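Local coordinates for protein cytochrome P450 (Novosphingobium aromaticivorans, PDB 3OFT) that is a haem-binding member of the cytochrome P450 family, its model also holding a (2R,5R)-hexane-2,5-diol molecule, at residues 255-260 / 367-372; 132-137 / 390-395. All blocks are in the same frame, centred on the assembly; numbering follows the deposited sequence.

Interaction 1: residues 255-260 / 367-372; sequences EDQRLL and PEFALA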
ATOM      1  N   GLU A 255     -21.940   0.391  14.968  1.00 14.23           N
ATOM      2  CA  GLU A 255     -21.792   1.562  15.876  1.00 14.51           C
ATOM      3  C   GLU A 255     -20.857   2.637  15.308  1.00 13.91           C
ATOM      4  O   GLU A 255     -21.070   3.834  15.568  1.00 11.31           O
ATOM      5  CB  GLU A 255     -21.340   1.156  17.286  1.00 15.97           C
ATOM      6  CG  GLU A 255     -19.841   0.703  17.445  1.00 17.80           C
ATOM      7  CD  GLU A 255     -19.568  -0.771  17.079  1.00 22.19           C
ATOM      8  OE1 GLU A 255     -20.366  -1.387  16.347  1.00 21.75           O
ATOM      9  OE2 GLU A 255     -18.529  -1.328  17.522  1.00 26.17           O
ATOM     10  N   ASP A 256     -19.809   2.221  14.575  1.00 12.64           N
ATOM     11  CA  ASP A 256     -18.941   3.235  13.918  1.00 12.48           C
ATOM     12  C   ASP A 256     -19.590   3.859  12.708  1.00 11.67           C
ATOM     13  O   ASP A 256     -19.355   5.027  12.432  1.00 10.36           O
ATOM     14  CB  ASP A 256     -17.525   2.730  13.607  1.00 12.22           C
ATOM     15  CG  ASP A 256     -16.685   2.532  14.896  1.00 18.70           C
ATOM     16  OD1 ASP A 256     -15.628   1.858  14.839  1.00 17.63           O
ATOM     17  OD2 ASP A 256     -17.111   3.020  15.986  1.00 19.83           O
ATOM     18  N   GLN A 257     -20.434   3.119  11.968  1.00 11.05           N
ATOM     19  CA  GLN A 257     -21.183   3.784  10.892  1.00 11.81           C
ATOM     20  C   GLN A 257     -22.043   4.871  11.488  1.00 12.21           C
ATOM     21  O   GLN A 257     -22.133   6.007  10.954  1.00 12.05           O
ATOM     22  CB  GLN A 257     -22.149   2.804  10.180  1.00 12.65           C
ATOM     23  CG  GLN A 257     -21.488   1.801   9.278  1.00 12.72           C
ATOM     24  CD  GLN A 257     -22.506   0.856   8.621  1.00 12.61           C
ATOM     25  OE1 GLN A 257     -22.324  -0.360   8.661  1.00 16.74           O
ATOM     26  NE2 GLN A 257     -23.550   1.408   8.014  1.00  8.39           N
ATOM     27  N   ARG A 258     -22.713   4.523  12.596  1.00 13.01           N
ATOM     28  CA  ARG A 258     -23.607   5.482  13.233  1.00 14.93           C
ATOM     29  C   ARG A 258     -22.824   6.663  13.748  1.00 14.30           C
ATOM     30  O   ARG A 258     -23.209   7.794  13.541  1.00 15.61           O
ATOM     31  CB  ARG A 258     -24.368   4.842  14.400  1.00 15.97           C
ATOM     32  CG  ARG A 258     -25.488   3.919  13.964  1.00 21.73           C
ATOM     33  CD  ARG A 258     -26.277   3.496  15.196  1.00 29.71           C
ATOM     34  NE  ARG A 258     -25.793   2.231  15.749  1.00 34.23           N
ATOM     35  CZ  ARG A 258     -26.172   1.044  15.283  1.00 36.29           C
ATOM     36  NH1 ARG A 258     -27.027   0.976  14.264  1.00 37.67           N
ATOM     37  NH2 ARG A 258     -25.693  -0.066  15.824  1.00 37.29           N
ATOM     38  N   LEU A 259     -21.725   6.399  14.431  1.00 13.40           N
ATOM     39  CA  LEU A 259     -20.859   7.505  14.903  1.00 12.81           C
ATOM     40  C   LEU A 259     -20.450   8.494  13.818  1.00 12.22           C
ATOM     41  O   LEU A 259     -20.568   9.726  13.987  1.00 11.17           O
ATOM     42  CB  LEU A 259     -19.603   6.915  15.591  1.00 12.65           C
ATOM     43  CG  LEU A 259     -18.543   7.910  16.069  1.00 15.26           C
ATOM     44  CD1 LEU A 259     -19.109   8.874  17.138  1.00 16.54           C
ATOM     45  CD2 LEU A 259     -17.324   7.107  16.600  1.00 18.29           C
ATOM     46  N   LEU A 260     -19.941   7.982  12.693  1.00 11.23           N
ATOM     47  CA  LEU A 260     -19.420   8.855  11.654  1.00 11.46           C
ATOM     48  C   LEU A 260     -20.482   9.501  10.767  1.00 12.38           C
ATOM     49  O   LEU A 260     -20.198  10.496  10.089  1.00 13.78           O
ATOM     50  CB  LEU A 260     -18.322   8.159  10.816  1.00 10.71           C
ATOM     51  CG  LEU A 260     -17.171   7.591  11.639  1.00 11.89           C
ATOM     52  CD1 LEU A 260     -16.254   6.716  10.741  1.00 12.26           C
ATOM     53  CD2 LEU A 260     -16.377   8.705  12.305  1.00 12.55           C
ATOM     54  N   PRO A 367     -27.118   3.954   2.697  1.00 13.82           N
ATOM     55  CA  PRO A 367     -27.821   3.658   3.945  1.00 14.55           C
ATOM     56  C   PRO A 367     -26.973   2.758   4.805  1.00 13.86           C
ATOM     57  O   PRO A 367     -25.844   2.441   4.436  1.00 12.44           O
ATOM     58  CB  PRO A 367     -29.062   2.881   3.483  1.00 15.39           C
ATOM     59  CG  PRO A 367     -28.685   2.269   2.200  1.00 14.65           C
ATOM     60  CD  PRO A 367     -27.710   3.271   1.532  1.00 13.92           C
ATOM     61  N   GLU A 368     -27.532   2.292   5.913  1.00 14.80           N
ATOM     62  CA  GLU A 368     -26.810   1.384   6.787  1.00 15.39           C
ATOM     63  C   GLU A 368     -26.524   0.117   6.000  1.00 14.72           C
ATOM     64  O   GLU A 368     -27.388  -0.346   5.217  1.00 15.21           O
ATOM     65  CB  GLU A 368     -27.614   1.075   8.050  1.00 16.88           C
ATOM     66  CG  GLU A 368     -26.827   0.227   9.032  1.00 23.72           C
ATOM     67  CD  GLU A 368     -27.442   0.153  10.434  1.00 32.87           C
ATOM     68  OE1 GLU A 368     -26.817  -0.508  11.284  1.00 32.89           O
ATOM     69  OE2 GLU A 368     -28.536   0.739  10.693  1.00 37.63           O
ATOM     70  N   PHE A 369     -25.324  -0.426   6.158  1.00 12.87           N
ATOM     71  CA  PHE A 369     -24.940  -1.624   5.403  1.00 12.69           C
ATOM     72  C   PHE A 369     -24.327  -2.681   6.323  1.00 12.85           C
ATOM     73  O   PHE A 369     -23.886  -2.372   7.444  1.00 12.93           O
ATOM     74  CB  PHE A 369     -24.026  -1.286   4.187  1.00 11.93           C
ATOM     75  CG  PHE A 369     -22.734  -0.622   4.569  1.00 11.90           C
ATOM     76  CD1 PHE A 369     -21.569  -1.373   4.759  1.00 13.38           C
ATOM     77  CD2 PHE A 369     -22.688   0.748   4.794  1.00 10.46           C
ATOM     78  CE1 PHE A 369     -20.363  -0.767   5.140  1.00 12.80           C
ATOM     79  CE2 PHE A 369     -21.458   1.376   5.210  1.00 10.78           C
ATOM     80  CZ  PHE A 369     -20.309   0.599   5.361  1.00 11.89           C
ATOM     81  N   ALA A 370     -24.284  -3.933   5.848  1.00 12.60           N
ATOM     82  CA  ALA A 370     -23.817  -5.054   6.659  1.00 12.48           C
ATOM     83  C   ALA A 370     -23.201  -6.120   5.784  1.00 13.60           C
ATOM     84  O   ALA A 370     -23.360  -6.100   4.551  1.00 11.18           O
ATOM     85  CB  ALA A 370     -25.013  -5.682   7.456  1.00 13.78           C
ATOM     86  N   LEU A 371     -22.540  -7.094   6.416  1.00 12.89           N
ATOM     87  CA  LEU A 371     -22.091  -8.240   5.639  1.00 13.35           C
ATOM     88  C   LEU A 371     -23.310  -9.074   5.181  1.00 13.51           C
ATOM     89  O   LEU A 371     -24.335  -9.113   5.869  1.00 14.48           O
ATOM     90  CB  LEU A 371     -21.143  -9.101   6.460  1.00 13.21           C
ATOM     91  CG  LEU A 371     -19.793  -8.473   6.833  1.00 12.08           C
ATOM     92  CD1 LEU A 371     -19.125  -9.445   7.784  1.00 16.92           C
ATOM     93  CD2 LEU A 371     -18.893  -8.199   5.632  1.00 16.52           C
ATOM     94  N   ALA A 372     -23.190  -9.722   4.031  1.00 13.16           N
ATOM     95  CA  ALA A 372     -24.223 -10.659   3.557  1.00 15.24           C
ATOM     96  C   ALA A 372     -24.388 -11.824   4.528  1.00 17.20           C
ATOM     97  O   ALA A 372     -23.408 -12.263   5.142  1.00 16.56           O
ATOM     98  CB  ALA A 372     -23.886 -11.181   2.181  1.00 14.40           C
TER
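Glu-368 OE1 is the best-held polar atom of this contact, and across the two segments a single partner grips it: NH1 of Arg-258, 3.3 Å away, in a salt bridge. This ion pair sits at the solvent-exposed side of the place where a helix meets a strand in the P450 fold. Here the short helix 254-262, which follows the long helix 221-252, meets the strand 369-371 that comes after helix 348-365. Glu-368 reaches out with its chain extended and CG anti to the backbone N (chi1 -175°). Arg-258 also leaves the helix extended but bends at chi3 (-93°), which turns its guanidinium toward the acid. The two flat groups are almost perpendicular, and the second carboxylate oxygen, OE2, stays 3.9 Å from Arg-258 NH1. The pair is therefore one-pronged, and probably modest in strength where solvent can compete.

Beneath the ion pair, the buried part of the contact rests on Gln-257 and Phe-369. With CG beside its own backbone N and the chain extended beyond it, Gln-257 lays its terminal amide flat over one face of the aromatic ring. The planes are only 18° apart, and Gln-257 CD comes within 3.6 Å of Phe-369 CE2. CG of Gln-257 follows at 4.1 Å from the same Phe-369 CE2, so the aliphatic part of the chain also lies against the ring. Leu-250 of helix 221-252 touches both of these side chains, and Trp-362 meets the Phe-369 ring edge-to-face, joining three helices to the strand. Phe-369 takes the crowded chi1 position, with CG between its backbone N and carbonyl carbon, and the carbonyl oxygen of Pro-367 lies at the edge of the ring, in its plane.

Interaction 2: residues 132-137 / 390-395; sequences GSCDFV and LPLVWR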
ATOM      1  N   GLY A 132     -28.580  -2.828  -3.808  1.00 12.23           N
ATOM      2  CA  GLY A 132     -28.789  -3.426  -2.487  1.00 12.39           C
ATOM      3  C   GLY A 132     -27.756  -4.442  -2.050  1.00 12.28           C
ATOM      4  O   GLY A 132     -27.866  -5.026  -0.977  1.00 12.64           O
ATOM      5  N   SER A 133     -26.746  -4.667  -2.891  1.00 13.50           N
ATOM      6  CA  SER A 133     -25.654  -5.537  -2.557  1.00 12.28           C
ATOM      7  C   SER A 133     -24.488  -5.294  -3.503  1.00 13.12           C
ATOM      8  O   SER A 133     -24.652  -4.742  -4.587  1.00 12.13           O
ATOM      9  CB  SER A 133     -26.084  -7.002  -2.643  1.00 13.81           C
ATOM     10  OG  SER A 133     -26.293  -7.358  -3.977  1.00 14.33           O
ATOM     11  N   CYS A 134     -23.296  -5.702  -3.091  1.00 13.56           N
ATOM     12  CA  CYS A 134     -22.156  -5.654  -4.008  1.00 14.37           C
ATOM     13  C   CYS A 134     -21.112  -6.620  -3.530  1.00 14.67           C
ATOM     14  O   CYS A 134     -21.140  -7.055  -2.376  1.00 14.24           O
ATOM     15  CB  CYS A 134     -21.558  -4.242  -4.131  1.00 15.02           C
ATOM     16  SG  CYS A 134     -20.787  -3.631  -2.607  1.00 17.86           S
ATOM     17  N   ASP A 135     -20.197  -6.960  -4.438  1.00 15.27           N
ATOM     18  CA  ASP A 135     -18.958  -7.634  -4.072  1.00 14.80           C
ATOM     19  C   ASP A 135     -17.967  -6.484  -4.009  1.00 12.81           C
ATOM     20  O   ASP A 135     -17.425  -6.059  -5.014  1.00 12.17           O
ATOM     21  CB  ASP A 135     -18.612  -8.705  -5.126  1.00 15.80           C
ATOM     22  CG  ASP A 135     -19.714  -9.781  -5.258  1.00 22.00           C
ATOM     23  OD1 ASP A 135     -20.266  -9.958  -6.379  1.00 26.51           O
ATOM     24  OD2 ASP A 135     -20.041 -10.430  -4.226  1.00 26.34           O
ATOM     25  N   PHE A 136     -17.753  -5.970  -2.804  1.00 11.62           N
ATOM     26  CA  PHE A 136     -17.102  -4.677  -2.628  1.00 10.46           C
ATOM     27  C   PHE A 136     -15.675  -4.640  -3.168  1.00  9.25           C
ATOM     28  O   PHE A 136     -15.248  -3.615  -3.675  1.00  9.30           O
ATOM     29  CB  PHE A 136     -17.110  -4.275  -1.161  1.00  9.76           C
ATOM     30  CG  PHE A 136     -16.543  -2.899  -0.912  1.00  8.59           C
ATOM     31  CD1 PHE A 136     -17.369  -1.793  -0.982  1.00  8.44           C
ATOM     32  CD2 PHE A 136     -15.175  -2.716  -0.638  1.00  9.70           C
ATOM     33  CE1 PHE A 136     -16.862  -0.513  -0.766  1.00  8.72           C
ATOM     34  CE2 PHE A 136     -14.654  -1.447  -0.425  1.00  9.98           C
ATOM     35  CZ  PHE A 136     -15.522  -0.336  -0.477  1.00  7.83           C
ATOM     36  N   VAL A 137     -14.943  -5.737  -3.055  1.00  9.39           N
ATOM     37  CA  VAL A 137     -13.578  -5.769  -3.568  1.00  9.56           C
ATOM     38  C   VAL A 137     -13.596  -5.614  -5.086  1.00 11.29           C
ATOM     39  O   VAL A 137     -12.872  -4.765  -5.625  1.00 10.37           O
ATOM     40  CB  VAL A 137     -12.807  -7.050  -3.152  1.00 11.36           C
ATOM     41  CG1 VAL A 137     -11.467  -7.163  -3.889  1.00 10.94           C
ATOM     42  CG2 VAL A 137     -12.630  -7.096  -1.645  1.00 12.03           C
ATOM     43  N   LEU A 390     -15.609  -9.341  -0.159  1.00 11.13           N
ATOM     44  CA  LEU A 390     -16.309  -8.592   0.842  1.00 10.88           C
ATOM     45  C   LEU A 390     -17.752  -8.339   0.420  1.00 10.46           C
ATOM     46  O   LEU A 390     -18.065  -7.317  -0.157  1.00 11.67           O
ATOM     47  CB  LEU A 390     -15.543  -7.272   1.116  1.00  9.56           C
ATOM     48  CG  LEU A 390     -16.091  -6.299   2.145  1.00 12.59           C
ATOM     49  CD1 LEU A 390     -16.386  -7.012   3.491  1.00 12.10           C
ATOM     50  CD2 LEU A 390     -15.092  -5.132   2.315  1.00 12.77           C
ATOM     51  N   PRO A 391     -18.644  -9.299   0.701  1.00 12.14           N
ATOM     52  CA  PRO A 391     -20.022  -9.200   0.236  1.00 11.75           C
ATOM     53  C   PRO A 391     -20.864  -8.357   1.198  1.00 11.49           C
ATOM     54  O   PRO A 391     -21.061  -8.747   2.367  1.00 11.91           O
ATOM     55  CB  PRO A 391     -20.487 -10.665   0.247  1.00 12.02           C
ATOM     56  CG  PRO A 391     -19.723 -11.290   1.396  1.00 13.77           C
ATOM     57  CD  PRO A 391     -18.359 -10.585   1.391  1.00 11.82           C
ATOM     58  N   LEU A 392     -21.354  -7.217   0.700  1.00 10.64           N
ATOM     59  CA  LEU A 392     -22.162  -6.279   1.473  1.00 10.13           C
ATOM     60  C   LEU A 392     -23.606  -6.322   1.015  1.00  9.42           C
ATOM     61  O   LEU A 392     -23.865  -6.667  -0.129  1.00 10.60           O
ATOM     62  CB  LEU A 392     -21.630  -4.854   1.273  1.00 10.05           C
ATOM     63  CG  LEU A 392     -20.145  -4.683   1.678  1.00  7.54           C
ATOM     64  CD1 LEU A 392     -19.724  -3.231   1.482  1.00  9.31           C
ATOM     65  CD2 LEU A 392     -19.930  -5.125   3.120  1.00  9.41           C
ATOM     66  N   VAL A 393     -24.523  -5.933   1.906  1.00  9.94           N
ATOM     67  CA  VAL A 393     -25.944  -5.829   1.628  1.00  9.54           C
ATOM     68  C   VAL A 393     -26.480  -4.582   2.341  1.00 10.36           C
ATOM     69  O   VAL A 393     -25.911  -4.131   3.360  1.00 10.87           O
ATOM     70  CB  VAL A 393     -26.735  -7.107   2.076  1.00 10.10           C
ATOM     71  CG1 VAL A 393     -26.281  -8.332   1.311  1.00 10.86           C
ATOM     72  CG2 VAL A 393     -26.612  -7.367   3.619  1.00  9.90           C
ATOM     73  N   TRP A 394     -27.524  -3.999   1.764  1.00 11.70           N
ATOM     74  CA  TRP A 394     -28.200  -2.842   2.313  1.00 12.56           C
ATOM     75  C   TRP A 394     -29.593  -2.727   1.695  1.00 14.61           C
ATOM     76  O   TRP A 394     -29.896  -3.362   0.676  1.00 14.05           O
ATOM     77  CB  TRP A 394     -27.376  -1.551   2.106  1.00 11.13           C
ATOM     78  CG  TRP A 394     -27.156  -1.228   0.674  1.00 10.18           C
ATOM     79  CD1 TRP A 394     -27.962  -0.470  -0.124  1.00 11.15           C
ATOM     80  CD2 TRP A 394     -26.061  -1.671  -0.150  1.00 10.15           C
ATOM     81  NE1 TRP A 394     -27.436  -0.418  -1.416  1.00 10.54           N
ATOM     82  CE2 TRP A 394     -26.277  -1.146  -1.451  1.00  9.08           C
ATOM     83  CE3 TRP A 394     -24.928  -2.482   0.078  1.00  8.34           C
ATOM     84  CZ2 TRP A 394     -25.404  -1.382  -2.517  1.00  8.41           C
ATOM     85  CZ3 TRP A 394     -24.053  -2.723  -0.999  1.00 12.53           C
ATOM     86  CH2 TRP A 394     -24.296  -2.166  -2.281  1.00 11.18           C
ATOM     87  N   ARG A 395     -30.453  -1.926   2.321  1.00 16.00           N
ATOM     88  CA  ARG A 395     -31.798  -1.725   1.792  1.00 20.14           C
ATOM     89  C   ARG A 395     -31.702  -0.565   0.827  1.00 20.78           C
ATOM     90  O   ARG A 395     -31.392   0.544   1.230  1.00 21.22           O
ATOM     91  CB  ARG A 395     -32.753  -1.355   2.922  1.00 20.32           C
ATOM     92  CG  ARG A 395     -33.042  -2.457   3.891  1.00 24.46           C
ATOM     93  CD  ARG A 395     -34.113  -1.952   4.874  1.00 34.23           C
ATOM     94  NE  ARG A 395     -34.324  -2.862   5.995  1.00 39.42           N
ATOM     95  CZ  ARG A 395     -35.306  -3.755   6.053  1.00 43.50           C
ATOM     96  NH1 ARG A 395     -36.167  -3.859   5.040  1.00 45.27           N
ATOM     97  NH2 ARG A 395     -35.422  -4.545   7.117  1.00 44.19           N
TER
HETATM   98  O   HOH W   1     -15.979  -8.841  -3.185  1.00  7.10           O
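Trp-394 and Cys-134 both adopt the crowded first torsion, with Trp-394 CG (chi1 62°) and Cys-134 SG (chi1 66°) lying between backbone N and carbonyl carbon; the first carries the indole across the neighbouring backbone, the second brings the thiol to its edge. One face of the indole lies over the backbone of Gly-132 and Ser-133; Gly-132 CA makes a CH-pi contact, 3.6 Å from the centroid of the five-membered ring. Cys-134 SG lies at the ring edge, 3.8 Å from Trp-394 CZ3, a sulfur-aromatic contact.

The strands 133-135 and 391-394 run antiparallel in what is probably the β3 sheet of the P450 fold. Cys-134 and Leu-392 form the hydrogen-bonded pair, Cys-134 N giving to Leu-392 O at 3.2 Å. The return bond, from Leu-392 N to Cys-134 O, is 3.1 Å and runs nearly along the C=O axis. Trp-394 N binds Gly-132 O at 2.9 Å, its donor above the carbonyl plane. Pairing continues into the first turn of helix 136-141, where Phe-136 N reaches Leu-390 O at 3.0 Å, and one water accepts from both Val-137 N and Leu-390 N.

Phe-136, with CG anti to its backbone N, points alongside two leucines: its CD1 is 3.7 Å from Leu-392 CD1, and its CD2 is 3.8 Å from Leu-390 CD2. Ile-243 and Ala-247 of helix 221-252 also touch this ring, while Arg-129 O binds Trp-394 NE1. Across the strands the main chain makes the hydrogen bonds, while Phe-136, Leu-390 and Leu-392 meet through apolar contacts, probably held by hydrophobic burial as well as dispersion.

Interactions 1 and 2 share one antiparallel sheet, in which strand 386-394 pairs with both 133-135 and 369-371, and their centres are 12 Å apart. Probable hydrogen bonds join them directly: Ala-372 N to Pro-391 O at 2.9 Å, and Val-393 N to Ala-370 O, also at 2.9 Å. Packing adds to this where Glu-368 O lies 3.3 Å from Trp-394 CB. Trp-362 meets the rings of Phe-369 and Phe-136 edge-to-face, so one aromatic serves both contacts. Along the chain, interaction 1 is nested within the loop that interaction 2 closes. The side chain of Phe-136, in interaction 2, lies about 12 Å from the bound haem and so does not touch the cofactor.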